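Local coordinates for ribosomal RNA processing protein 6 (Trypanosoma brucei brucei, PDB 4NLC) that probably trims RNA from its 3' end as a 3'-5' exoribonuclease of the nuclear exosome, this chain being the catalytic core of the protein, at residues A[204-209]-A[217-222]. The protein carries 1 engineered substitution. Sequence-based numbering, arbitrary orientation.
Sequences ADWRVR and SYAQQD
W206 reaches from its loop to helix 213-224 and meets Y218 with the far rim of its six-membered ring. CZ2 of W206 comes within 3.5 Å of CD1 of Y218, near the plane of the indole, and the two ring planes are inclined by 36°, neither stacked nor perpendicular. Beside it, the CB of A219 lies 4.3 Å from CH2 of W206; a methyl group lets the wide indole approach the helix. On this tight side W206 and A219 are buried: C110, L111 and M215 pack on the indole, E98 touches both rings as a polar neighbour, and NE1 of W206 gives a weak hydrogen bond to the carbonyl of Y201.

The loop's other side is polar and partly exposed. D205 to V208 form a type I turn, and D205 suits its first position because OD1 accepts a hydrogen bond from the backbone N-H of R207, from above the carboxylate plane: an Asx turn. In a side-on salt bridge, NE and NH2 of R207 donate to OD1 and OD2 of D205, each oxygen using its syn lone pair. R209 is long enough to fold back, its NH1 bonding to the carbonyl O of W206 at 2.8 Å and to that of V208, while NE pairs with D124.

No hydrogen bond crosses between residues 204-209 and 217-222; apolar packing sets W206 against Y218, which with D222 fits the Tyr-x-x-x-Asp signature of DEDDy exonucleases, near acidic D96 and E98, consistent with the active-site region.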
ATOM      1  N   ALA A 204      12.202   2.526   5.001  1.00 43.46           N
ATOM      2  CA  ALA A 204      13.245   2.554   3.961  1.00 41.63           C
ATOM      3  C   ALA A 204      12.694   2.899   2.544  1.00 39.84           C
ATOM      4  O   ALA A 204      11.476   2.971   2.344  1.00 38.04           O
ATOM      5  CB  ALA A 204      13.980   1.219   3.925  1.00 41.94           C
ATOM      6  N   ASP A 205      13.607   3.163   1.586  1.00 33.06           N
ATOM      7  CA  ASP A 205      13.242   3.441   0.206  1.00 31.13           C
ATOM      8  C   ASP A 205      13.244   2.091  -0.538  1.00 32.92           C
ATOM      9  O   ASP A 205      14.309   1.541  -0.876  1.00 30.81           O
ATOM     10  CB  ASP A 205      14.204   4.449  -0.441  1.00 32.80           C
ATOM     11  CG  ASP A 205      13.716   5.006  -1.774  1.00 36.98           C
ATOM     12  OD1 ASP A 205      12.744   4.451  -2.336  1.00 36.32           O
ATOM     13  OD2 ASP A 205      14.273   6.029  -2.229  1.00 38.15           O
ATOM     14  N   TRP A 206      12.040   1.551  -0.769  1.00 28.30           N
ATOM     15  CA  TRP A 206      11.887   0.241  -1.403  1.00 27.83           C
ATOM     16  C   TRP A 206      11.968   0.296  -2.935  1.00 32.88           C
ATOM     17  O   TRP A 206      11.883  -0.739  -3.585  1.00 32.04           O
ATOM     18  CB  TRP A 206      10.625  -0.454  -0.903  1.00 25.55           C
ATOM     19  CG  TRP A 206      10.776  -0.890   0.512  1.00 26.86           C
ATOM     20  CD1 TRP A 206      10.325  -0.241   1.628  1.00 29.86           C
ATOM     21  CD2 TRP A 206      11.517  -2.028   0.978  1.00 26.90           C
ATOM     22  NE1 TRP A 206      10.721  -0.922   2.764  1.00 29.67           N
ATOM     23  CE2 TRP A 206      11.471  -2.011   2.394  1.00 31.01           C
ATOM     24  CE3 TRP A 206      12.214  -3.068   0.331  1.00 27.80           C
ATOM     25  CZ2 TRP A 206      12.060  -3.012   3.172  1.00 30.31           C
ATOM     26  CZ3 TRP A 206      12.843  -4.028   1.108  1.00 29.47           C
ATOM     27  CH2 TRP A 206      12.749  -4.005   2.509  1.00 30.31           C
ATOM     28  N   ARG A 207      12.238   1.482  -3.495  1.00 30.54           N
ATOM     29  CA  ARG A 207      12.438   1.638  -4.933  1.00 30.50           C
ATOM     30  C   ARG A 207      13.872   1.275  -5.315  1.00 34.10           C
ATOM     31  O   ARG A 207      14.146   1.117  -6.500  1.00 33.93           O
ATOM     32  CB  ARG A 207      12.251   3.106  -5.331  1.00 31.27           C
ATOM     33  CG  ARG A 207      10.877   3.678  -5.052  1.00 33.96           C
ATOM     34  CD  ARG A 207      10.856   5.117  -5.505  1.00 32.08           C
ATOM     35  NE  ARG A 207      11.808   5.920  -4.744  1.00 30.33           N
ATOM     36  CZ  ARG A 207      12.254   7.099  -5.139  1.00 40.56           C
ATOM     37  NH1 ARG A 207      11.861   7.608  -6.298  1.00 33.11           N
ATOM     38  NH2 ARG A 207      13.108   7.773  -4.389  1.00 29.66           N
ATOM     39  N   VAL A 208      14.809   1.238  -4.345  1.00 31.30           N
ATOM     40  CA  VAL A 208      16.222   1.033  -4.677  1.00 32.34           C
ATOM     41  C   VAL A 208      16.501  -0.373  -5.195  1.00 34.59           C
ATOM     42  O   VAL A 208      15.935  -1.363  -4.723  1.00 32.84           O
ATOM     43  CB  VAL A 208      17.240   1.456  -3.574  1.00 38.60           C
ATOM     44  CG1 VAL A 208      17.050   2.927  -3.187  1.00 39.01           C
ATOM     45  CG2 VAL A 208      17.177   0.551  -2.344  1.00 38.80           C
ATOM     46  N   ARG A 209      17.343  -0.422  -6.221  1.00 32.00           N
ATOM     47  CA  ARG A 209      17.813  -1.648  -6.846  1.00 31.70           C
ATOM     48  C   ARG A 209      19.319  -1.490  -7.082  1.00 36.00           C
ATOM     49  O   ARG A 209      19.750  -0.455  -7.588  1.00 35.84           O
ATOM     50  CB  ARG A 209      17.051  -1.973  -8.159  1.00 29.63           C
ATOM     51  CG  ARG A 209      15.533  -2.196  -8.008  1.00 28.59           C
ATOM     52  CD  ARG A 209      15.192  -3.448  -7.184  1.00 28.72           C
ATOM     53  NE  ARG A 209      13.744  -3.651  -7.095  1.00 29.97           N
ATOM     54  CZ  ARG A 209      12.957  -3.229  -6.113  1.00 36.51           C
ATOM     55  NH1 ARG A 209      13.463  -2.567  -5.082  1.00 34.55           N
ATOM     56  NH2 ARG A 209      11.656  -3.469  -6.153  1.00 28.36           N
ATOM     57  N   SER A 217      16.815  -9.485   3.857  1.00 31.58           N
ATOM     58  CA  SER A 217      16.529 -10.186   5.118  1.00 32.11           C
ATOM     59  C   SER A 217      15.259  -9.638   5.797  1.00 35.24           C
ATOM     60  O   SER A 217      14.411 -10.432   6.212  1.00 34.29           O
ATOM     61  CB  SER A 217      17.731 -10.145   6.053  1.00 34.17           C
ATOM     62  OG  SER A 217      17.388 -10.820   7.247  1.00 40.87           O
ATOM     63  N   TYR A 218      15.105  -8.286   5.846  1.00 31.85           N
ATOM     64  CA  TYR A 218      13.902  -7.632   6.371  1.00 32.21           C
ATOM     65  C   TYR A 218      12.641  -8.099   5.641  1.00 32.88           C
ATOM     66  O   TYR A 218      11.634  -8.405   6.290  1.00 31.89           O
ATOM     67  CB  TYR A 218      13.998  -6.090   6.266  1.00 35.06           C
ATOM     68  CG  TYR A 218      12.771  -5.381   6.813  1.00 37.93           C
ATOM     69  CD1 TYR A 218      11.675  -5.111   5.997  1.00 39.62           C
ATOM     70  CD2 TYR A 218      12.694  -5.010   8.152  1.00 39.09           C
ATOM     71  CE1 TYR A 218      10.531  -4.498   6.503  1.00 41.05           C
ATOM     72  CE2 TYR A 218      11.573  -4.360   8.658  1.00 39.86           C
ATOM     73  CZ  TYR A 218      10.492  -4.109   7.833  1.00 47.72           C
ATOM     74  OH  TYR A 218       9.384  -3.486   8.353  1.00 48.69           O
ATOM     75  N   ALA A 219      12.677  -8.079   4.296  1.00 27.71           N
ATOM     76  CA  ALA A 219      11.548  -8.471   3.445  1.00 25.80           C
ATOM     77  C   ALA A 219      11.151  -9.948   3.661  1.00 29.77           C
ATOM     78  O   ALA A 219       9.977 -10.261   3.881  1.00 28.92           O
ATOM     79  CB  ALA A 219      11.888  -8.211   1.982  1.00 25.93           C
ATOM     80  N   GLN A 220      12.144 -10.839   3.644  1.00 25.76           N
ATOM     81  CA  GLN A 220      11.957 -12.259   3.880  1.00 25.45           C
ATOM     82  C   GLN A 220      11.308 -12.551   5.267  1.00 32.38           C
ATOM     83  O   GLN A 220      10.396 -13.383   5.345  1.00 33.49           O
ATOM     84  CB  GLN A 220      13.316 -12.970   3.764  1.00 25.93           C
ATOM     85  CG  GLN A 220      13.249 -14.456   4.076  1.00 24.81           C
ATOM     86  CD  GLN A 220      14.610 -15.103   4.184  1.00 37.47           C
ATOM     87  OE1 GLN A 220      15.623 -14.465   4.507  1.00 28.40           O
ATOM     88  NE2 GLN A 220      14.655 -16.398   3.914  1.00 26.82           N
ATOM     89  N   GLN A 221      11.783 -11.877   6.337  1.00 28.09           N
ATOM     90  CA  GLN A 221      11.323 -12.130   7.704  1.00 28.55           C
ATOM     91  C   GLN A 221       9.898 -11.647   7.998  1.00 31.78           C
ATOM     92  O   GLN A 221       9.300 -12.144   8.951  1.00 32.74           O
ATOM     93  CB  GLN A 221      12.319 -11.584   8.724  1.00 30.79           C
ATOM     94  CG  GLN A 221      13.451 -12.561   8.998  1.00 37.22           C
ATOM     95  CD  GLN A 221      14.547 -11.946   9.811  1.00 53.57           C
ATOM     96  OE1 GLN A 221      14.320 -11.385  10.879  1.00 49.33           O
ATOM     97  NE2 GLN A 221      15.768 -12.029   9.315  1.00 51.50           N
ATOM     98  N   ASP A 222       9.328 -10.757   7.149  1.00 27.88           N
ATOM     99  CA  ASP A 222       7.955 -10.285   7.286  1.00 28.46           C
ATOM    100  C   ASP A 222       6.938 -11.397   6.948  1.00 32.73           C
ATOM    101  O   ASP A 222       5.814 -11.340   7.454  1.00 32.42           O
ATOM    102  CB  ASP A 222       7.705  -9.042   6.407  1.00 31.42           C
ATOM    103  CG  ASP A 222       8.080  -7.701   7.022  1.00 48.23           C
ATOM    104  OD1 ASP A 222       8.502  -7.678   8.208  1.00 49.31           O
ATOM    105  OD2 ASP A 222       7.941  -6.676   6.328  1.00 58.84           O
TER